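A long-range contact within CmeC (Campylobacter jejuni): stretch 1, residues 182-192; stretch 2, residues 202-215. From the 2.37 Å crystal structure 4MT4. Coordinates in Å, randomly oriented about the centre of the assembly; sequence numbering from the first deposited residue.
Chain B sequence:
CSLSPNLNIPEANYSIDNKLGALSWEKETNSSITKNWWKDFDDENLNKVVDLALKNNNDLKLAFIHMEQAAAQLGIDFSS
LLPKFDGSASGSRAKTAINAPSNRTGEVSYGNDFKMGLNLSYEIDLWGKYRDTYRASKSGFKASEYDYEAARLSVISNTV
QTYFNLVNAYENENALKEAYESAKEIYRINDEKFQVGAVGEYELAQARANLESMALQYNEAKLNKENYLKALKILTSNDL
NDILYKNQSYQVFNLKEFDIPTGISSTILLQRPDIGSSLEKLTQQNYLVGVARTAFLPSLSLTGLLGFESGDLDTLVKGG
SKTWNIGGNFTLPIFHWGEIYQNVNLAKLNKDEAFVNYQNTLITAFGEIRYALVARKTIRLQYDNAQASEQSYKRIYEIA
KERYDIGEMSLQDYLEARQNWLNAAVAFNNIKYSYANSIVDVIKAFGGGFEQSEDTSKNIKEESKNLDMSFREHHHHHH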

# COMPACT_ATOMS: atom_id res chain seq x y z
N SER B 182 7.47 30.68 -33.96
CA SER B 182 7.53 32.12 -34.14
C SER B 182 8.67 32.73 -33.34
O SER B 182 9.23 33.76 -33.73
CB SER B 182 6.20 32.77 -33.74
OG SER B 182 5.11 32.11 -34.36
N ALA B 183 9.03 32.10 -32.23
CA ALA B 183 10.16 32.54 -31.43
C ALA B 183 11.46 32.34 -32.19
O ALA B 183 12.42 33.09 -32.03
CB ALA B 183 10.20 31.80 -30.10
N LYS B 184 11.48 31.31 -33.03
CA LYS B 184 12.63 31.05 -33.88
C LYS B 184 12.70 32.08 -35.00
O LYS B 184 13.78 32.50 -35.41
CB LYS B 184 12.57 29.63 -34.46
CG LYS B 184 13.84 29.20 -35.16
CD LYS B 184 13.54 28.44 -36.44
CE LYS B 184 12.68 27.22 -36.18
NZ LYS B 184 12.36 26.50 -37.45
N GLU B 185 11.53 32.47 -35.49
CA GLU B 185 11.43 33.49 -36.52
C GLU B 185 11.85 34.85 -35.97
O GLU B 185 12.49 35.63 -36.66
CB GLU B 185 10.00 33.57 -37.07
CG GLU B 185 9.79 34.64 -38.13
CD GLU B 185 10.59 34.39 -39.39
OE1 GLU B 185 10.94 33.22 -39.66
OE2 GLU B 185 10.88 35.37 -40.12
N ILE B 186 11.48 35.12 -34.72
CA ILE B 186 11.87 36.36 -34.06
C ILE B 186 13.39 36.47 -33.97
O ILE B 186 13.96 37.51 -34.26
CB ILE B 186 11.25 36.46 -32.65
CG1 ILE B 186 9.74 36.71 -32.75
CG2 ILE B 186 11.91 37.57 -31.85
CD1 ILE B 186 9.03 36.67 -31.41
N TYR B 187 14.03 35.38 -33.57
CA TYR B 187 15.48 35.36 -33.44
C TYR B 187 16.17 35.48 -34.80
O TYR B 187 17.19 36.16 -34.92
CB TYR B 187 15.95 34.08 -32.74
CG TYR B 187 17.45 33.96 -32.68
CD1 TYR B 187 18.20 34.74 -31.80
CD2 TYR B 187 18.13 33.08 -33.51
CE1 TYR B 187 19.57 34.64 -31.75
CE2 TYR B 187 19.51 32.97 -33.46
CZ TYR B 187 20.22 33.76 -32.58
OH TYR B 187 21.60 33.66 -32.53
N ARG B 188 15.60 34.84 -35.81
CA ARG B 188 16.16 34.88 -37.16
C ARG B 188 16.18 36.31 -37.69
O ARG B 188 17.14 36.73 -38.34
CB ARG B 188 15.37 33.98 -38.11
CG ARG B 188 16.03 33.77 -39.46
CD ARG B 188 15.07 33.14 -40.46
NE ARG B 188 13.99 34.06 -40.80
CZ ARG B 188 14.03 34.91 -41.83
NH1 ARG B 188 15.10 34.96 -42.61
NH2 ARG B 188 13.00 35.71 -42.07
N ILE B 189 15.12 37.05 -37.41
CA ILE B 189 15.02 38.45 -37.81
C ILE B 189 16.06 39.29 -37.08
O ILE B 189 16.77 40.09 -37.70
CB ILE B 189 13.62 39.02 -37.54
CG1 ILE B 189 12.57 38.31 -38.40
CG2 ILE B 189 13.58 40.52 -37.82
CD1 ILE B 189 12.83 38.39 -39.88
N ASN B 190 16.15 39.11 -35.77
CA ASN B 190 17.10 39.86 -34.95
C ASN B 190 18.55 39.47 -35.22
O ASN B 190 19.47 40.24 -34.94
CB ASN B 190 16.78 39.68 -33.47
CG ASN B 190 15.66 40.60 -33.00
OD1 ASN B 190 15.92 41.70 -32.50
ND2 ASN B 190 14.42 40.16 -33.18
N ASP B 191 18.76 38.27 -35.76
CA ASP B 191 20.11 37.83 -36.10
C ASP B 191 20.57 38.48 -37.40
O ASP B 191 21.74 38.81 -37.56
CB ASP B 191 20.16 36.30 -36.23
CG ASP B 191 21.57 35.78 -36.42
OD1 ASP B 191 22.48 36.23 -35.68
OD2 ASP B 191 21.78 34.93 -37.31
N GLU B 192 19.64 38.67 -38.33
CA GLU B 192 19.94 39.34 -39.59
C GLU B 192 20.20 40.83 -39.36
O GLU B 192 21.16 41.39 -39.90
CB GLU B 192 18.80 39.16 -40.60
CG GLU B 192 18.59 37.73 -41.05
CD GLU B 192 17.49 37.60 -42.09
OE1 GLU B 192 17.01 38.64 -42.58
OE2 GLU B 192 17.11 36.45 -42.43
N TYR B 202 22.49 43.37 -26.92
CA TYR B 202 21.53 43.21 -25.84
C TYR B 202 20.21 42.64 -26.34
O TYR B 202 19.66 41.71 -25.75
CB TYR B 202 21.29 44.55 -25.14
CG TYR B 202 20.44 44.46 -23.89
CD1 TYR B 202 20.98 44.02 -22.69
CD2 TYR B 202 19.10 44.83 -23.91
CE1 TYR B 202 20.21 43.95 -21.55
CE2 TYR B 202 18.32 44.76 -22.77
CZ TYR B 202 18.89 44.32 -21.59
OH TYR B 202 18.12 44.24 -20.45
N GLU B 203 19.70 43.19 -27.44
CA GLU B 203 18.43 42.75 -28.01
C GLU B 203 18.55 41.36 -28.63
O GLU B 203 17.62 40.56 -28.55
CB GLU B 203 17.93 43.75 -29.05
CG GLU B 203 17.47 45.08 -28.47
CD GLU B 203 18.61 46.01 -28.13
OE1 GLU B 203 19.64 45.98 -28.84
OE2 GLU B 203 18.49 46.77 -27.14
N LEU B 204 19.69 41.09 -29.25
CA LEU B 204 19.94 39.78 -29.85
C LEU B 204 19.97 38.69 -28.78
O LEU B 204 19.51 37.58 -29.00
CB LEU B 204 21.24 39.79 -30.64
CG LEU B 204 21.63 38.48 -31.33
CD1 LEU B 204 20.59 38.10 -32.38
CD2 LEU B 204 23.02 38.56 -31.93
N ALA B 205 20.53 39.03 -27.62
CA ALA B 205 20.61 38.09 -26.51
C ALA B 205 19.23 37.81 -25.94
O ALA B 205 18.94 36.70 -25.50
CB ALA B 205 21.54 38.62 -25.43
N GLN B 206 18.37 38.83 -25.94
CA GLN B 206 17.00 38.68 -25.45
C GLN B 206 16.18 37.80 -26.38
O GLN B 206 15.34 37.02 -25.93
CB GLN B 206 16.33 40.04 -25.28
CG GLN B 206 16.87 40.85 -24.11
CD GLN B 206 16.10 42.14 -23.89
OE1 GLN B 206 15.71 42.81 -24.84
NE2 GLN B 206 15.87 42.48 -22.62
N ALA B 207 16.42 37.93 -27.68
CA ALA B 207 15.73 37.11 -28.67
C ALA B 207 16.22 35.67 -28.60
O ALA B 207 15.45 34.73 -28.83
CB ALA B 207 15.95 37.68 -30.07
N ARG B 208 17.49 35.49 -28.27
CA ARG B 208 18.08 34.16 -28.16
C ARG B 208 17.64 33.47 -26.88
O ARG B 208 17.32 32.28 -26.88
CB ARG B 208 19.60 34.24 -28.23
CG ARG B 208 20.31 32.92 -27.97
CD ARG B 208 21.59 32.80 -28.78
NE ARG B 208 21.47 31.78 -29.82
CZ ARG B 208 21.78 30.50 -29.65
NH1 ARG B 208 22.24 30.07 -28.48
NH2 ARG B 208 21.64 29.64 -30.65
N ALA B 209 17.64 34.22 -25.78
CA ALA B 209 17.17 33.70 -24.49
C ALA B 209 15.72 33.26 -24.60
O ALA B 209 15.32 32.24 -24.04
CB ALA B 209 17.34 34.74 -23.40
N ASN B 210 14.93 34.05 -25.32
CA ASN B 210 13.53 33.73 -25.55
C ASN B 210 13.36 32.48 -26.40
O ASN B 210 12.47 31.67 -26.16
CB ASN B 210 12.82 34.92 -26.21
CG ASN B 210 11.36 34.66 -26.47
OD1 ASN B 210 10.52 34.79 -25.57
ND2 ASN B 210 11.03 34.29 -27.70
N LEU B 211 14.25 32.32 -27.38
CA LEU B 211 14.23 31.16 -28.26
C LEU B 211 14.52 29.87 -27.48
O LEU B 211 13.79 28.89 -27.61
CB LEU B 211 15.25 31.34 -29.39
CG LEU B 211 15.19 30.51 -30.68
CD1 LEU B 211 16.45 29.67 -30.84
CD2 LEU B 211 13.93 29.64 -30.77
N GLU B 212 15.57 29.90 -26.67
CA GLU B 212 15.96 28.72 -25.90
C GLU B 212 14.95 28.39 -24.81
O GLU B 212 14.70 27.21 -24.52
CB GLU B 212 17.34 28.92 -25.28
CG GLU B 212 18.44 29.29 -26.28
CD GLU B 212 18.72 28.19 -27.29
OE1 GLU B 212 18.40 27.01 -27.01
OE2 GLU B 212 19.28 28.50 -28.36
N SER B 213 14.37 29.42 -24.21
CA SER B 213 13.36 29.23 -23.17
C SER B 213 12.13 28.53 -23.75
O SER B 213 11.58 27.61 -23.14
CB SER B 213 12.95 30.56 -22.55
OG SER B 213 11.94 30.39 -21.57
N MET B 214 11.71 28.96 -24.93
CA MET B 214 10.58 28.35 -25.62
C MET B 214 10.88 26.90 -26.00
O MET B 214 10.03 26.03 -25.85
CB MET B 214 10.19 29.15 -26.86
CG MET B 214 9.54 30.50 -26.56
SD MET B 214 8.01 30.35 -25.62
CE MET B 214 7.49 32.05 -25.54
N ALA B 215 12.09 26.67 -26.49
CA ALA B 215 12.51 25.32 -26.88
C ALA B 215 12.54 24.39 -25.68
O ALA B 215 12.23 23.20 -25.79
CB ALA B 215 13.88 25.37 -27.54
O HOH W 1 12.85 34.51 -29.95

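Two helices pack side by side and nearly antiparallel, their N-to-C directions 158° apart and their axes 8.7 Å apart at the closest point. Ala 183 and Ala 207 lie in the contact with larger residues around them, and 560 Å² of surface, summed over both sides, is buried. Because the helices run in nearly opposite senses, a walk up stretch 2 from Tyr 202 is a walk back down stretch 1.

Tyr 202 itself does not reach the partner helix, and Glu 203 only grazes it, its carboxylate leading away. Leu 204 makes the first substantial contact. Its CA-to-CB bond points sideways, but the side chain (chi1 t, chi2 p) brings its end nearer, so that CD1 lies 3.5 Å from Asn 190 O, 3.8 Å from Asp 191 CA and 3.7 Å from Tyr 187 CE1. A branched aliphatic chain suits this place, covering both backbone and ring. Asn 190, though buried and polar, is partly satisfied within its own helix: its ND2 donates to Ile 186 O at 2.9 Å, and its CB packs 4.0 Å from Ala 207 CB.

Ala 205 points away and Gln 206 is out of reach, so the next contact comes at Ala 207, where the helical repeat returns to the interface. Here the backbones come closest, with Ala 207 CA 5.1 Å from Tyr 187 CA. The methyl group points toward stretch 1 and takes up little room, and Tyr 187 CD1 lies 4.1 Å from Ala 207 CB. The tyrosine, with chi1 t, is a knob in a hole formed by Leu 204, Ala 207, Arg 208 and Leu 211. Its hydroxyl extends to Arg 208, whose NE donates a weak hydrogen bond to Tyr 187 OH (3.3 Å, 141°). The long arginine can thus line the hole with its aliphatic part while its polar end meets the hydroxyl.

Ala 209 faces away. Asn 210 points toward stretch 1, its ND2 3.6 Å from Ala 183 CB, and its amide suits the place by supplying an NH donor to a water 2.9 Å from ND2. That water donates to Ala 183 O (2.6 Å) and Ala 207 O (2.8 Å), bridging the two backbones with the amide as its donor.

Leu 211 closes one side of the tyrosine's hole, its CG 4.2 Å from Tyr 187 CB, while its CD2 rests 3.7 Å from Lys 184 CA; its branched apolar side chain suits a site where it packs against Tyr 187, Lys 184 and Ala 183. The lysine's end leads away, as befits an exposed charge. Last, Met 214 places CG 3.8 Å from Ala 183 CB, its flexible chain filling space beside that small, buried methyl.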